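Local coordinates for peroxidase (Cellulomonas bogoriensis 69B4 = DSM 16987, PDB 6QZO), which binds heme b and probably uses it to reduce peroxide while oxidising other substrates, as a member of the DyP-type peroxidase family, at residues A49-D54 against R173-G178; R69-D74 against K164-L169. One frame throughout, in Å; residues are numbered along the deposited sequence.

From the N terminus the chain first runs along strand 47-55, then turns into helix 61-78. Strands 100-105 and 143-149 follow, then helix 152-165 and strand 170-179. Contact 1 pairs the first and last of these strands and closes a loop of 118 residues. Contact 2 is nested inside that loop. Strand 47-55 leads into helix 61-78, and contact 2 sets this helix against the segment that leads from helix 152-165 into strand 170-179. The contacts meet at Leu53, which packs on Trp71 and Ala166. Both belong to the N-terminal half of the DyP fold.

Contact 1 of 2, residues A49-D54 against R173-G178; sequences ALVALD and RWVQRG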
loop_
_atom_site.group_PDB
_atom_site.type_symbol
_atom_site.label_atom_id
_atom_site.label_comp_id
_atom_site.label_asym_id
_atom_site.label_seq_id
_atom_site.Cartn_x
_atom_site.Cartn_y
_atom_site.Cartn_z
ATOM N N ALA A 49 -3.694 -4.588 -7.263
ATOM C CA ALA A 49 -4.901 -3.741 -7.188
ATOM C C ALA A 49 -5.947 -4.411 -8.068
ATOM O O ALA A 49 -5.670 -4.574 -9.256
ATOM C CB ALA A 49 -4.601 -2.334 -7.635
ATOM N N LEU A 50 -7.045 -4.887 -7.482
ATOM C CA LEU A 50 -8.224 -5.318 -8.256
ATOM C C LEU A 50 -9.125 -4.097 -8.419
ATOM O O LEU A 50 -9.619 -3.588 -7.383
ATOM C CB LEU A 50 -8.960 -6.406 -7.483
ATOM C CG LEU A 50 -8.376 -7.801 -7.373
ATOM C CD1 LEU A 50 -8.286 -8.478 -8.704
ATOM C CD2 LEU A 50 -7.052 -7.867 -6.647
ATOM N N VAL A 51 -9.282 -3.637 -9.660
ATOM C CA VAL A 51 -10.166 -2.498 -10.010
ATOM C C VAL A 51 -11.430 -3.034 -10.692
ATOM O O VAL A 51 -11.341 -3.458 -11.852
ATOM C CB VAL A 51 -9.435 -1.468 -10.886
ATOM C CG1 VAL A 51 -10.287 -0.230 -11.102
ATOM C CG2 VAL A 51 -8.083 -1.081 -10.285
ATOM N N ALA A 52 -12.544 -3.043 -9.967
ATOM C CA ALA A 52 -13.887 -3.328 -10.492
ATOM C C ALA A 52 -14.455 -2.046 -11.090
ATOM O O ALA A 52 -14.407 -0.992 -10.416
ATOM C CB ALA A 52 -14.788 -3.866 -9.403
ATOM N N LEU A 53 -14.980 -2.139 -12.313
ATOM C CA LEU A 53 -15.647 -1.001 -12.978
ATOM C C LEU A 53 -17.067 -1.422 -13.335
ATOM O O LEU A 53 -17.306 -2.630 -13.490
ATOM C CB LEU A 53 -14.836 -0.572 -14.204
ATOM C CG LEU A 53 -13.391 -0.146 -13.906
ATOM C CD1 LEU A 53 -12.414 -1.272 -14.209
ATOM C CD2 LEU A 53 -13.018 1.098 -14.696
ATOM N N ASP A 54 -17.970 -0.451 -13.385
ATOM C CA ASP A 54 -19.366 -0.638 -13.850
ATOM C C ASP A 54 -19.540 0.104 -15.175
ATOM O O ASP A 54 -19.119 1.265 -15.286
ATOM C CB ASP A 54 -20.359 -0.193 -12.778
ATOM C CG ASP A 54 -20.565 -1.204 -11.680
ATOM O OD1 ASP A 54 -20.187 -2.386 -11.873
ATOM O OD2 ASP A 54 -21.091 -0.795 -10.633
ATOM N N ARG A 173 -15.987 1.057 -9.456
ATOM C CA ARG A 173 -16.976 0.602 -8.452
ATOM C C ARG A 173 -16.244 0.409 -7.120
ATOM O O ARG A 173 -16.704 0.941 -6.089
ATOM C CB ARG A 173 -17.626 -0.690 -8.952
ATOM C CG ARG A 173 -18.665 -1.256 -7.995
ATOM C CD ARG A 173 -19.150 -2.616 -8.452
ATOM N NE ARG A 173 -20.088 -3.103 -7.458
ATOM C CZ ARG A 173 -21.362 -2.732 -7.365
ATOM N NH1 ARG A 173 -21.884 -1.875 -8.226
ATOM N NH2 ARG A 173 -22.120 -3.230 -6.406
ATOM N N TRP A 174 -15.137 -0.336 -7.165
ATOM C CA TRP A 174 -14.224 -0.514 -6.010
ATOM C C TRP A 174 -12.812 -0.813 -6.499
ATOM O O TRP A 174 -12.630 -1.188 -7.684
ATOM C CB TRP A 174 -14.724 -1.588 -5.037
ATOM C CG TRP A 174 -15.141 -2.920 -5.605
ATOM C CD1 TRP A 174 -16.424 -3.385 -5.673
ATOM C CD2 TRP A 174 -14.305 -4.006 -6.059
ATOM N NE1 TRP A 174 -16.449 -4.656 -6.164
ATOM C CE2 TRP A 174 -15.169 -5.069 -6.412
ATOM C CE3 TRP A 174 -12.931 -4.186 -6.241
ATOM C CZ2 TRP A 174 -14.700 -6.279 -6.936
ATOM C CZ3 TRP A 174 -12.467 -5.388 -6.745
ATOM C CH2 TRP A 174 -13.340 -6.421 -7.088
ATOM N N VAL A 175 -11.860 -0.611 -5.596
ATOM C CA VAL A 175 -10.418 -0.967 -5.738
ATOM C C VAL A 175 -9.997 -1.629 -4.434
ATOM O O VAL A 175 -10.165 -1.005 -3.374
ATOM C CB VAL A 175 -9.545 0.263 -6.015
ATOM C CG1 VAL A 175 -8.103 -0.123 -6.266
ATOM C CG2 VAL A 175 -10.086 1.107 -7.155
ATOM N N GLN A 176 -9.497 -2.860 -4.529
ATOM C CA GLN A 176 -8.944 -3.628 -3.394
ATOM C C GLN A 176 -7.444 -3.752 -3.640
ATOM O O GLN A 176 -7.061 -4.233 -4.707
ATOM C CB GLN A 176 -9.648 -4.980 -3.293
ATOM C CG GLN A 176 -11.144 -4.836 -3.025
ATOM C CD GLN A 176 -11.783 -6.168 -2.707
ATOM O OE1 GLN A 176 -11.416 -6.846 -1.748
ATOM N NE2 GLN A 176 -12.748 -6.560 -3.526
ATOM N N ARG A 177 -6.638 -3.287 -2.685
ATOM C CA ARG A 177 -5.163 -3.239 -2.766
ATOM C C ARG A 177 -4.631 -4.280 -1.789
ATOM O O ARG A 177 -5.206 -4.429 -0.697
ATOM C CB ARG A 177 -4.668 -1.826 -2.429
ATOM C CG ARG A 177 -5.492 -0.730 -3.095
ATOM C CD ARG A 177 -4.984 0.668 -2.745
ATOM N NE ARG A 177 -5.537 1.677 -3.609
ATOM C CZ ARG A 177 -5.180 1.891 -4.869
ATOM N NH1 ARG A 177 -4.299 1.100 -5.475
ATOM N NH2 ARG A 177 -5.774 2.874 -5.531
ATOM N N GLY A 178 -3.583 -4.995 -2.175
ATOM C CA GLY A 178 -2.968 -6.009 -1.307
ATOM C C GLY A 178 -1.483 -6.122 -1.570
ATOM O O GLY A 178 -1.000 -5.493 -2.555
#
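Arg173 and Asp54 form a salt bridge at one end of this strand pair. Arg173 NH1 lies 2.8 Å from Asp54 OD2 and meets its syn lone pair. The carboxylate oxygen sits in the guanidinium plane, although the two flat groups are turned 51° apart. The arginine chain is extended, with CG anti to the backbone N (chi1 180°), and runs past the carboxylate. Both ends are held further: Arg173 NE binds Cys139 O, and Asp54 OD1 receives Asp142 N.

The backbones run antiparallel. Leu50 and Gln176 are a hydrogen-bonded pair, with Leu50 N 2.9 Å from Gln176 O and a matching return bond. Ala52 N also bonds Trp174 O. Ala52 O takes two donors: Arg173 N at 2.8 Å, from above the carbonyl plane, and Trp174 N at 3.4 Å, which is weak. Val51 and Val175 form a non-hydrogen-bonded pair.

The indole of Trp174 folds back across the neighbouring strand, its CG in the crowded position between N and carbonyl carbon (chi1 49°). Ala52 CB sits over the six-membered ring of Trp174, 3.3 Å from its centroid, in a CH-pi contact. Gln176 NE2 lies over the opposite face, toward the rim. Leu50 CB touches the ring edge at Trp174 CZ3, 3.7 Å away. On the other side of the sheet, Val51 and Val175 lie side by side, and Val159 of helix 152-165 packs on Val51. Val175 CG1 lies over one face of the Arg177 guanidinium, whose NH2 makes a weak hydrogen bond to Glu314 O of the second subunit.

Arg173 and Trp174 both face Ala52, which makes a classic beta bulge. It lies in the four-stranded antiparallel sheet of the N-terminal ferredoxin-like half of the DyP fold.

Contact 2 of 2, residues R69-D74 against K164-L169; sequences RVWTVD and KEAQGL
Two acidic side chains cross obliquely between helix 61-78 and the segment 164-169, their carboxylate oxygens very close. Asp74 OD2 and Glu165 OE1 are 2.4 Å apart, and their carboxylate planes are turned 42° to each other. Glu165 CG is anti to the backbone N (chi1 -152°), and the chain then bends at chi2 (68°), which curls the carboxylate toward Asp74. Backbone N-H groups of one loop serve both acids: Leu85 N binds Asp74 OD1 and Ala86 N binds Glu165 OE1.

The apolar contacts are few. Val70 CG2, in the crowded position between N and carbonyl carbon, presses on Glu165 CG at 3.4 Å. Trp71 slides past Glu165 in the opposite direction, and its CD1 lies 4.0 Å from Glu165 CB. Farther along the same indole, Trp71 CZ2 lies 3.8 Å from Ala166 CB. Trp71 NE1 donates a hydrogen bond to Leu162 O of helix 152-165, which helps to fix the ring. Val143 and Leu145 of the sheet also pack against it.

The spacing of the two oxygens is consistent with one acid being protonated. The pKa of at least one carboxyl group is then probably raised, while the two loop N-H groups would help stabilise the remaining negative charge.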
loop_
_atom_site.group_PDB
_atom_site.type_symbol
_atom_site.label_atom_id
_atom_site.label_comp_id
_atom_site.label_asym_id
_atom_site.label_seq_id
_atom_site.Cartn_x
_atom_site.Cartn_y
_atom_site.Cartn_z
ATOM N N ARG A 69 -10.479 -2.868 -26.485
ATOM C CA ARG A 69 -9.450 -2.603 -27.522
ATOM C C ARG A 69 -8.472 -1.544 -27.014
ATOM O O ARG A 69 -7.269 -1.752 -27.204
ATOM C CB ARG A 69 -10.083 -2.152 -28.833
ATOM C CG ARG A 69 -10.693 -3.271 -29.676
ATOM C CD ARG A 69 -11.068 -2.622 -30.991
ATOM N NE ARG A 69 -11.799 -3.462 -31.921
ATOM C CZ ARG A 69 -11.290 -4.027 -33.012
ATOM N NH1 ARG A 69 -10.009 -3.911 -33.321
ATOM N NH2 ARG A 69 -12.060 -4.782 -33.776
ATOM N N VAL A 70 -8.952 -0.445 -26.423
ATOM C CA VAL A 70 -8.042 0.610 -25.877
ATOM C C VAL A 70 -7.229 0.006 -24.715
ATOM O O VAL A 70 -6.029 0.297 -24.623
ATOM C CB VAL A 70 -8.763 1.912 -25.477
ATOM C CG1 VAL A 70 -9.372 2.597 -26.691
ATOM C CG2 VAL A 70 -9.819 1.698 -24.407
ATOM N N TRP A 71 -7.847 -0.842 -23.896
ATOM C CA TRP A 71 -7.161 -1.511 -22.757
ATOM C C TRP A 71 -6.073 -2.454 -23.279
ATOM O O TRP A 71 -4.993 -2.503 -22.674
ATOM C CB TRP A 71 -8.153 -2.254 -21.873
ATOM C CG TRP A 71 -8.791 -1.401 -20.823
ATOM C CD1 TRP A 71 -8.430 -0.144 -20.427
ATOM C CD2 TRP A 71 -9.895 -1.786 -19.986
ATOM N NE1 TRP A 71 -9.256 0.279 -19.428
ATOM C CE2 TRP A 71 -10.159 -0.704 -19.128
ATOM C CE3 TRP A 71 -10.700 -2.923 -19.904
ATOM C CZ2 TRP A 71 -11.185 -0.731 -18.187
ATOM C CZ3 TRP A 71 -11.716 -2.948 -18.976
ATOM C CH2 TRP A 71 -11.954 -1.864 -18.140
ATOM N N THR A 72 -6.354 -3.177 -24.361
ATOM C CA THR A 72 -5.371 -4.111 -24.976
ATOM C C THR A 72 -4.108 -3.332 -25.344
ATOM O O THR A 72 -3.010 -3.780 -25.004
ATOM C CB THR A 72 -5.974 -4.850 -26.168
ATOM O OG1 THR A 72 -7.081 -5.606 -25.663
ATOM C CG2 THR A 72 -4.959 -5.750 -26.839
ATOM N N VAL A 73 -4.263 -2.184 -25.990
ATOM C CA VAL A 73 -3.113 -1.294 -26.341
ATOM C C VAL A 73 -2.334 -0.959 -25.061
ATOM O O VAL A 73 -1.104 -1.187 -25.045
ATOM C CB VAL A 73 -3.584 -0.025 -27.065
ATOM C CG1 VAL A 73 -2.430 0.920 -27.326
ATOM C CG2 VAL A 73 -4.292 -0.363 -28.373
ATOM N N ASP A 74 -3.029 -0.477 -24.024
ATOM C CA ASP A 74 -2.414 -0.002 -22.756
ATOM C C ASP A 74 -1.714 -1.174 -22.056
ATOM O O ASP A 74 -0.606 -0.979 -21.553
ATOM C CB ASP A 74 -3.445 0.665 -21.845
ATOM C CG ASP A 74 -3.830 2.076 -22.291
ATOM O OD1 ASP A 74 -3.085 2.647 -23.109
ATOM O OD2 ASP A 74 -4.876 2.588 -21.806
ATOM N N LYS A 164 -8.422 5.988 -16.534
ATOM C CA LYS A 164 -8.636 7.145 -17.438
ATOM C C LYS A 164 -9.142 6.678 -18.807
ATOM O O LYS A 164 -9.995 7.365 -19.379
ATOM C CB LYS A 164 -7.323 7.905 -17.648
ATOM C CG LYS A 164 -6.981 8.914 -16.581
ATOM C CD LYS A 164 -5.548 9.414 -16.693
ATOM C CE LYS A 164 -5.309 10.203 -17.962
ATOM N NZ LYS A 164 -3.951 10.819 -17.978
ATOM N N GLU A 165 -8.595 5.579 -19.325
ATOM C CA GLU A 165 -8.924 5.063 -20.679
ATOM C C GLU A 165 -10.413 4.709 -20.759
ATOM O O GLU A 165 -10.985 4.858 -21.852
ATOM C CB GLU A 165 -8.083 3.829 -20.988
ATOM C CG GLU A 165 -7.828 3.654 -22.456
ATOM C CD GLU A 165 -6.928 4.740 -22.987
ATOM O OE1 GLU A 165 -5.706 4.696 -22.706
ATOM O OE2 GLU A 165 -7.462 5.658 -23.659
ATOM N N ALA A 166 -11.009 4.270 -19.642
ATOM C CA ALA A 166 -12.410 3.809 -19.543
ATOM C C ALA A 166 -13.366 4.983 -19.287
ATOM O O ALA A 166 -14.598 4.738 -19.250
ATOM C CB ALA A 166 -12.531 2.778 -18.456
ATOM N N GLN A 167 -12.843 6.202 -19.127
ATOM C CA GLN A 167 -13.666 7.395 -18.767
ATOM C C GLN A 167 -14.779 7.522 -19.821
ATOM O O GLN A 167 -14.450 7.548 -21.051
ATOM C CB GLN A 167 -12.810 8.669 -18.676
ATOM C CG GLN A 167 -13.220 9.625 -17.548
ATOM C CD GLN A 167 -12.261 9.648 -16.370
ATOM O OE1 GLN A 167 -12.656 9.741 -15.208
ATOM N NE2 GLN A 167 -10.968 9.611 -16.650
ATOM N N GLY A 168 -16.040 7.550 -19.378
ATOM C CA GLY A 168 -17.209 7.666 -20.271
ATOM C C GLY A 168 -17.759 6.318 -20.748
ATOM O O GLY A 168 -18.905 6.332 -21.265
ATOM N N LEU A 169 -17.006 5.216 -20.582
ATOM C CA LEU A 169 -17.460 3.840 -20.940
ATOM C C LEU A 169 -17.740 3.031 -19.666
ATOM O O LEU A 169 -18.705 2.242 -19.642
ATOM C CB LEU A 169 -16.384 3.144 -21.778
ATOM C CG LEU A 169 -15.926 3.915 -23.018
ATOM C CD1 LEU A 169 -14.651 3.299 -23.600
ATOM C CD2 LEU A 169 -17.032 3.962 -24.065
#